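D-3-phosphoglycerate dehydrogenase-related protein (Vibrio cholerae, PDB 4S1V) probably catalyses the reversible NAD-dependent oxidation of a D-2-hydroxyacid, possibly 3-phosphoglycerate, to the 2-oxoacid. Local coordinates at residues Ile84-Cys89 with Val94-Gly99; Met2-Leu7 with Glu306-Phe311. All coordinates share one frame; numbering follows the deposited sequence.

Contact 1 (Ile84-Cys89 with Val94-Gly99)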
ATOM      1  N   ILE C  84     -10.922 -26.732 -30.559  1.00 30.70           N
ATOM      2  CA  ILE C  84     -11.864 -27.277 -31.543  1.00 31.36           C
ATOM      3  C   ILE C  84     -11.298 -28.494 -32.301  1.00 32.37           C
ATOM      4  O   ILE C  84     -10.111 -28.538 -32.628  1.00 33.91           O
ATOM      5  CB  ILE C  84     -12.371 -26.171 -32.513  1.00 31.74           C
ATOM      6  CG1 ILE C  84     -13.601 -26.647 -33.306  1.00 32.15           C
ATOM      7  CG2 ILE C  84     -11.255 -25.672 -33.425  1.00 31.76           C
ATOM      8  CD1 ILE C  84     -14.270 -25.569 -34.144  1.00 32.66           C
ATOM      9  N   ASP C  85     -12.155 -29.477 -32.564  1.00 31.62           N
ATOM     10  CA  ASP C  85     -11.753 -30.730 -33.206  1.00 32.15           C
ATOM     11  C   ASP C  85     -12.491 -30.880 -34.533  1.00 31.49           C
ATOM     12  O   ASP C  85     -13.629 -31.369 -34.576  1.00 31.45           O
ATOM     13  CB  ASP C  85     -12.060 -31.910 -32.273  1.00 32.61           C
ATOM     14  CG  ASP C  85     -11.545 -33.249 -32.802  1.00 33.56           C
ATOM     15  OD1 ASP C  85     -11.444 -33.447 -34.036  1.00 32.61           O
ATOM     16  OD2 ASP C  85     -11.254 -34.124 -31.958  1.00 34.20           O
ATOM     17  N   VAL C  86     -11.835 -30.463 -35.611  1.00 31.58           N
ATOM     18  CA  VAL C  86     -12.498 -30.315 -36.918  1.00 32.17           C
ATOM     19  C   VAL C  86     -13.039 -31.643 -37.476  1.00 32.59           C
ATOM     20  O   VAL C  86     -14.177 -31.679 -37.950  1.00 31.75           O
ATOM     21  CB  VAL C  86     -11.615 -29.554 -37.935  1.00 31.82           C
ATOM     22  CG1 VAL C  86     -12.283 -29.465 -39.301  1.00 31.60           C
ATOM     23  CG2 VAL C  86     -11.310 -28.162 -37.410  1.00 32.31           C
ATOM     24  N   PRO C  87     -12.240 -32.733 -37.418  1.00 32.92           N
ATOM     25  CA  PRO C  87     -12.827 -34.020 -37.793  1.00 33.50           C
ATOM     26  C   PRO C  87     -14.128 -34.325 -37.033  1.00 34.29           C
ATOM     27  O   PRO C  87     -15.110 -34.741 -37.653  1.00 34.59           O
ATOM     28  CB  PRO C  87     -11.723 -35.017 -37.440  1.00 34.25           C
ATOM     29  CG  PRO C  87     -10.467 -34.243 -37.686  1.00 33.52           C
ATOM     30  CD  PRO C  87     -10.781 -32.844 -37.220  1.00 33.70           C
ATOM     31  N   LEU C  88     -14.145 -34.075 -35.720  1.00 34.58           N
ATOM     32  CA  LEU C  88     -15.320 -34.360 -34.887  1.00 34.57           C
ATOM     33  C   LEU C  88     -16.520 -33.490 -35.262  1.00 33.04           C
ATOM     34  O   LEU C  88     -17.650 -33.976 -35.303  1.00 33.47           O
ATOM     35  CB  LEU C  88     -14.994 -34.216 -33.386  1.00 35.34           C
ATOM     36  CG  LEU C  88     -16.009 -34.701 -32.336  1.00 36.33           C
ATOM     37  CD1 LEU C  88     -15.983 -36.217 -32.153  1.00 36.94           C
ATOM     38  CD2 LEU C  88     -15.754 -34.025 -31.000  1.00 37.37           C
ATOM     39  N   CYS C  89     -16.276 -32.206 -35.526  1.00 32.66           N
ATOM     40  CA  CYS C  89     -17.333 -31.290 -35.958  1.00 32.49           C
ATOM     41  C   CYS C  89     -18.051 -31.785 -37.221  1.00 32.63           C
ATOM     42  O   CYS C  89     -19.278 -31.775 -37.290  1.00 32.11           O
ATOM     43  CB  CYS C  89     -16.761 -29.891 -36.206  1.00 32.01           C
ATOM     44  SG  CYS C  89     -16.411 -28.923 -34.721  1.00 30.81           S
ATOM     45  N   VAL C  94     -21.135 -30.609 -39.081  1.00 31.10           N
ATOM     46  CA  VAL C  94     -20.845 -29.187 -38.916  1.00 30.75           C
ATOM     47  C   VAL C  94     -19.610 -28.801 -39.709  1.00 30.17           C
ATOM     48  O   VAL C  94     -18.529 -29.357 -39.503  1.00 31.74           O
ATOM     49  CB  VAL C  94     -20.708 -28.778 -37.437  1.00 30.26           C
ATOM     50  CG1 VAL C  94     -20.441 -27.281 -37.322  1.00 30.29           C
ATOM     51  CG2 VAL C  94     -21.964 -29.160 -36.662  1.00 29.75           C
ATOM     52  N   THR C  95     -19.805 -27.875 -40.644  1.00 29.98           N
ATOM     53  CA  THR C  95     -18.715 -27.272 -41.402  1.00 30.98           C
ATOM     54  C   THR C  95     -17.956 -26.307 -40.497  1.00 31.06           C
ATOM     55  O   THR C  95     -18.564 -25.485 -39.802  1.00 32.14           O
ATOM     56  CB  THR C  95     -19.237 -26.509 -42.641  1.00 30.69           C
ATOM     57  OG1 THR C  95     -20.095 -27.362 -43.400  1.00 32.00           O
ATOM     58  CG2 THR C  95     -18.085 -26.047 -43.551  1.00 30.04           C
ATOM     59  N   VAL C  96     -16.630 -26.431 -40.499  1.00 31.26           N
ATOM     60  CA  VAL C  96     -15.754 -25.486 -39.813  1.00 30.75           C
ATOM     61  C   VAL C  96     -14.934 -24.707 -40.837  1.00 29.69           C
ATOM     62  O   VAL C  96     -14.139 -25.283 -41.577  1.00 29.25           O
ATOM     63  CB  VAL C  96     -14.818 -26.194 -38.812  1.00 31.65           C
ATOM     64  CG1 VAL C  96     -13.836 -25.204 -38.189  1.00 31.53           C
ATOM     65  CG2 VAL C  96     -15.635 -26.878 -37.727  1.00 32.75           C
ATOM     66  N   LEU C  97     -15.143 -23.398 -40.880  1.00 28.71           N
ATOM     67  CA  LEU C  97     -14.346 -22.525 -41.741  1.00 28.79           C
ATOM     68  C   LEU C  97     -13.428 -21.643 -40.890  1.00 28.30           C
ATOM     69  O   LEU C  97     -13.826 -21.167 -39.821  1.00 26.37           O
ATOM     70  CB  LEU C  97     -15.251 -21.670 -42.642  1.00 28.21           C
ATOM     71  CG  LEU C  97     -16.136 -22.394 -43.674  1.00 29.04           C
ATOM     72  CD1 LEU C  97     -17.161 -21.448 -44.302  1.00 28.19           C
ATOM     73  CD2 LEU C  97     -15.286 -23.043 -44.760  1.00 29.22           C
ATOM     74  N   GLU C  98     -12.202 -21.431 -41.363  1.00 27.96           N
ATOM     75  CA  GLU C  98     -11.263 -20.590 -40.626  1.00 27.82           C
ATOM     76  C   GLU C  98     -10.920 -19.279 -41.319  1.00 26.95           C
ATOM     77  O   GLU C  98     -10.945 -19.188 -42.553  1.00 25.73           O
ATOM     78  CB  GLU C  98     -10.009 -21.358 -40.182  1.00 28.61           C
ATOM     79  CG  GLU C  98      -9.228 -22.097 -41.254  1.00 30.12           C
ATOM     80  CD  GLU C  98      -7.974 -22.765 -40.695  1.00 31.05           C
ATOM     81  OE1 GLU C  98      -7.878 -22.954 -39.463  1.00 30.70           O
ATOM     82  OE2 GLU C  98      -7.071 -23.101 -41.487  1.00 32.98           O
ATOM     83  N   GLY C  99     -10.610 -18.269 -40.512  1.00 25.54           N
ATOM     84  CA  GLY C  99     -10.283 -16.948 -41.021  1.00 25.34           C
ATOM     85  C   GLY C  99      -8.790 -16.670 -41.047  1.00 26.34           C
ATOM     86  O   GLY C  99      -7.967 -17.575 -41.252  1.00 26.17           O
TER
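V96 drops its two methyls onto I84, V86 and C89, packing the end of a beta-alpha-beta crossover, in which strand 73-76 leads through helix 86-91 to strand 95-98, the edge strand of the five-stranded parallel sheet. The methyls divide the work. CG2 lies 3.6 Å from CB of C89 and 3.7 Å from its SG, while CG1 meets CG2 of V86 at 4.0 Å. I84 arrives tip to tip: its CG1 stands anti to the backbone N (chi1 -166°), and the extended chain brings CD1 to 4.1 Å from both CG1 and CG2 of V96. Branched valine suits the strand, since its two methyls let one residue touch two successive parts of the helix, V86 and C89; slim cysteine lets helix and strand draw close at the turn.

That turn is pinned by the backbone, V94 N donating to C89 O over 2.8 Å. Beyond the first shell, I74 of strand 73-76 and L65 of helix 62-66 both touch C89 and V94, and V80 lies against V86 and V96. The opposite end of the helix is set by D85, its N-cap residue: a short carboxylate there can turn back to an open amide of the first turn. L88 N reaches D85 OD1 at 3.2 Å, meeting the oxygen from above the carboxylate plane, 59° out of it.

Contact 2 (Met2-Leu7 with Glu306-Phe311)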
ATOM      1  N   MET C   2     -29.668 -16.881 -42.102  1.00 50.94           N
ATOM      2  CA  MET C   2     -29.248 -17.704 -40.965  1.00 46.02           C
ATOM      3  C   MET C   2     -29.385 -17.002 -39.620  1.00 41.83           C
ATOM      4  O   MET C   2     -29.188 -15.789 -39.515  1.00 40.49           O
ATOM      5  CB  MET C   2     -27.792 -18.146 -41.124  1.00 48.06           C
ATOM      6  CG  MET C   2     -27.418 -18.724 -42.474  1.00 48.64           C
ATOM      7  SD  MET C   2     -25.720 -19.325 -42.451  1.00 50.13           S
ATOM      8  CE  MET C   2     -25.930 -20.885 -41.595  1.00 49.28           C
ATOM      9  N   LYS C   3     -29.727 -17.780 -38.596  1.00 39.65           N
ATOM     10  CA  LYS C   3     -29.626 -17.331 -37.215  1.00 37.79           C
ATOM     11  C   LYS C   3     -28.192 -17.573 -36.752  1.00 35.67           C
ATOM     12  O   LYS C   3     -27.720 -18.718 -36.747  1.00 34.66           O
ATOM     13  CB  LYS C   3     -30.622 -18.063 -36.305  1.00 39.47           C
ATOM     14  CG  LYS C   3     -31.995 -17.402 -36.208  1.00 41.25           C
ATOM     15  CD  LYS C   3     -32.661 -17.648 -34.856  1.00 42.22           C
ATOM     16  CE  LYS C   3     -32.048 -16.790 -33.747  1.00 42.43           C
ATOM     17  NZ  LYS C   3     -32.737 -16.929 -32.432  1.00 41.28           N
ATOM     18  N   ILE C   4     -27.518 -16.484 -36.372  1.00 32.45           N
ATOM     19  CA  ILE C   4     -26.083 -16.481 -36.075  1.00 30.96           C
ATOM     20  C   ILE C   4     -25.804 -16.048 -34.640  1.00 29.76           C
ATOM     21  O   ILE C   4     -26.289 -15.012 -34.198  1.00 27.81           O
ATOM     22  CB  ILE C   4     -25.323 -15.537 -37.040  1.00 30.93           C
ATOM     23  CG1 ILE C   4     -25.467 -16.013 -38.490  1.00 30.70           C
ATOM     24  CG2 ILE C   4     -23.846 -15.418 -36.667  1.00 30.12           C
ATOM     25  CD1 ILE C   4     -25.291 -14.914 -39.512  1.00 31.34           C
ATOM     26  N   ALA C   5     -25.010 -16.845 -33.922  1.00 30.28           N
ATOM     27  CA  ALA C   5     -24.549 -16.469 -32.588  1.00 29.89           C
ATOM     28  C   ALA C   5     -23.047 -16.165 -32.556  1.00 31.04           C
ATOM     29  O   ALA C   5     -22.234 -16.919 -33.103  1.00 31.26           O
ATOM     30  CB  ALA C   5     -24.900 -17.547 -31.570  1.00 29.68           C
ATOM     31  N   ILE C   6     -22.691 -15.050 -31.920  1.00 30.98           N
ATOM     32  CA  ILE C   6     -21.291 -14.717 -31.669  1.00 30.38           C
ATOM     33  C   ILE C   6     -21.034 -14.873 -30.178  1.00 30.35           C
ATOM     34  O   ILE C   6     -21.676 -14.206 -29.360  1.00 32.56           O
ATOM     35  CB  ILE C   6     -20.922 -13.287 -32.126  1.00 30.56           C
ATOM     36  CG1 ILE C   6     -21.310 -13.065 -33.591  1.00 30.75           C
ATOM     37  CG2 ILE C   6     -19.427 -13.038 -31.938  1.00 30.02           C
ATOM     38  CD1 ILE C   6     -21.003 -11.673 -34.100  1.00 31.72           C
ATOM     39  N   LEU C   7     -20.109 -15.763 -29.828  1.00 29.12           N
ATOM     40  CA  LEU C   7     -19.812 -16.050 -28.422  1.00 29.05           C
ATOM     41  C   LEU C   7     -18.712 -15.158 -27.817  1.00 27.53           C
ATOM     42  O   LEU C   7     -17.859 -14.624 -28.531  1.00 27.06           O
ATOM     43  CB  LEU C   7     -19.452 -17.530 -28.234  1.00 29.83           C
ATOM     44  CG  LEU C   7     -20.500 -18.614 -28.511  1.00 31.79           C
ATOM     45  CD1 LEU C   7     -19.887 -19.998 -28.324  1.00 30.39           C
ATOM     46  CD2 LEU C   7     -21.720 -18.449 -27.608  1.00 32.48           C
ATOM     47  N   GLU C 306     -17.111 -13.067 -43.664  1.00 29.03           N
ATOM     48  CA  GLU C 306     -16.959 -13.392 -45.083  1.00 29.69           C
ATOM     49  C   GLU C 306     -17.255 -14.873 -45.303  1.00 29.68           C
ATOM     50  O   GLU C 306     -17.933 -15.246 -46.262  1.00 30.23           O
ATOM     51  CB  GLU C 306     -15.537 -13.040 -45.561  1.00 29.36           C
ATOM     52  CG  GLU C 306     -15.149 -13.542 -46.943  1.00 30.44           C
ATOM     53  CD  GLU C 306     -13.642 -13.659 -47.134  1.00 31.84           C
ATOM     54  OE1 GLU C 306     -12.873 -12.922 -46.478  1.00 30.78           O
ATOM     55  OE2 GLU C 306     -13.217 -14.505 -47.947  1.00 33.91           O
ATOM     56  N   ASN C 307     -16.754 -15.715 -44.401  1.00 29.48           N
ATOM     57  CA  ASN C 307     -16.981 -17.154 -44.493  1.00 28.82           C
ATOM     58  C   ASN C 307     -18.432 -17.539 -44.196  1.00 28.64           C
ATOM     59  O   ASN C 307     -18.964 -18.481 -44.780  1.00 27.33           O
ATOM     60  CB  ASN C 307     -16.001 -17.907 -43.598  1.00 29.12           C
ATOM     61  CG  ASN C 307     -14.598 -17.941 -44.177  1.00 28.76           C
ATOM     62  OD1 ASN C 307     -14.413 -17.893 -45.397  1.00 28.39           O
ATOM     63  ND2 ASN C 307     -13.602 -18.032 -43.305  1.00 27.78           N
ATOM     64  N   VAL C 308     -19.065 -16.786 -43.303  1.00 29.18           N
ATOM     65  CA  VAL C 308     -20.485 -16.944 -43.022  1.00 32.22           C
ATOM     66  C   VAL C 308     -21.306 -16.724 -44.297  1.00 33.50           C
ATOM     67  O   VAL C 308     -22.136 -17.566 -44.650  1.00 36.23           O
ATOM     68  CB  VAL C 308     -20.955 -16.007 -41.881  1.00 31.37           C
ATOM     69  CG1 VAL C 308     -22.474 -15.961 -41.807  1.00 31.77           C
ATOM     70  CG2 VAL C 308     -20.381 -16.467 -40.545  1.00 30.90           C
ATOM     71  N   VAL C 309     -21.059 -15.612 -44.991  1.00 34.54           N
ATOM     72  CA  VAL C 309     -21.806 -15.282 -46.221  1.00 36.34           C
ATOM     73  C   VAL C 309     -21.438 -16.173 -47.421  1.00 36.89           C
ATOM     74  O   VAL C 309     -22.258 -16.376 -48.326  1.00 37.49           O
ATOM     75  CB  VAL C 309     -21.745 -13.773 -46.580  1.00 36.24           C
ATOM     76  CG1 VAL C 309     -22.323 -12.930 -45.451  1.00 36.08           C
ATOM     77  CG2 VAL C 309     -20.329 -13.328 -46.911  1.00 36.87           C
ATOM     78  N   LYS C 310     -20.215 -16.705 -47.414  1.00 36.28           N
ATOM     79  CA  LYS C 310     -19.814 -17.743 -48.364  1.00 36.90           C
ATOM     80  C   LYS C 310     -20.583 -19.044 -48.122  1.00 38.99           C
ATOM     81  O   LYS C 310     -20.975 -19.728 -49.075  1.00 41.23           O
ATOM     82  CB  LYS C 310     -18.307 -18.010 -48.293  1.00 36.91           C
ATOM     83  CG  LYS C 310     -17.448 -17.008 -49.049  1.00 37.07           C
ATOM     84  CD  LYS C 310     -15.983 -17.427 -49.042  1.00 37.02           C
ATOM     85  CE  LYS C 310     -15.164 -16.608 -50.033  1.00 36.94           C
ATOM     86  NZ  LYS C 310     -13.707 -16.636 -49.704  1.00 37.80           N
ATOM     87  N   PHE C 311     -20.793 -19.385 -46.851  1.00 38.45           N
ATOM     88  CA  PHE C 311     -21.559 -20.581 -46.493  1.00 39.80           C
ATOM     89  C   PHE C 311     -23.032 -20.401 -46.851  1.00 41.69           C
ATOM     90  O   PHE C 311     -23.665 -21.334 -47.334  1.00 42.17           O
ATOM     91  CB  PHE C 311     -21.402 -20.931 -45.002  1.00 36.98           C
ATOM     92  CG  PHE C 311     -22.081 -22.220 -44.600  1.00 34.57           C
ATOM     93  CD1 PHE C 311     -23.415 -22.227 -44.191  1.00 34.26           C
ATOM     94  CD2 PHE C 311     -21.385 -23.426 -44.622  1.00 33.71           C
ATOM     95  CE1 PHE C 311     -24.039 -23.411 -43.823  1.00 32.84           C
ATOM     96  CE2 PHE C 311     -22.008 -24.613 -44.257  1.00 33.30           C
ATOM     97  CZ  PHE C 311     -23.335 -24.605 -43.854  1.00 32.08           C
TER
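Helix 294-312, near the chain's C-terminus, packs across one face of the N-terminal five-stranded parallel sheet, and here its last turns meet strand 3-6 and the residue before it. In this dehydrogenase family the C-terminal segment usually returns to complete the domain built on the N-terminal residues, consistent with the pairing of first strand and last helix here. Two apolar pairs make the contact, and no hydrogen bond passes between the segments. One is a Met-aromatic contact. M2 brings its thioether obliquely against the ring of F311, the two side chains crossing at about a right angle. The methyl CE is 3.9 Å from both CD1 and CE1 of F311, so it straddles one ring bond, while SD is 4.1 Å from CD1. Seen from the ring centroid the sulfur is 5.4 Å away and 75° off the ring normal. A bend at chi3 (78°) swings CE round to the ring, a turn that flexible methionine makes easily. F311 in turn holds CG anti to its backbone N (chi1 -175°), which carries the ring out from the helix.

In the second pair, CD1 of I4 meets CG1 of V308 tip to tip at 3.8 Å. The long branch of isoleucine suits this place because the backbones stay well apart, the CA atoms of I4 and V308 being 8.9 Å from each other; compact valine then fills the helix side. Elsewhere on the helix, K310 NZ bridges to E306 OE2 at 2.8 Å one turn back, using the oxygen's anti lone pair. Strand 3-6 runs between strands 27-30 and 50-53, with M2 also touching A50. The helix reaches further across the sheet, since V308 and F311 both rest on L73 of strand 73-76 and N307 and V308 on S75.

In the fold
Both contacts join a helix to the five-stranded sheet built from the first hundred residues, and their centres are 14 Å apart. Contact 1 closes a local crossover at edge strand 95-98, whereas contact 2 brings together residues some 300 positions apart and returns the end of the chain to its start. They meet directly: N307 ND2 packs 3.0 Å from E98 O, and T95 OG1 lies 3.5 Å from F311 CE2. Helix 294-312 thus reaches from strand 3-6 to strand 95-98. Neither involves the GxGxxG-type turn at G154, G156 and G159, which probably helps bind NAD in the other, seven-stranded sheet's domain.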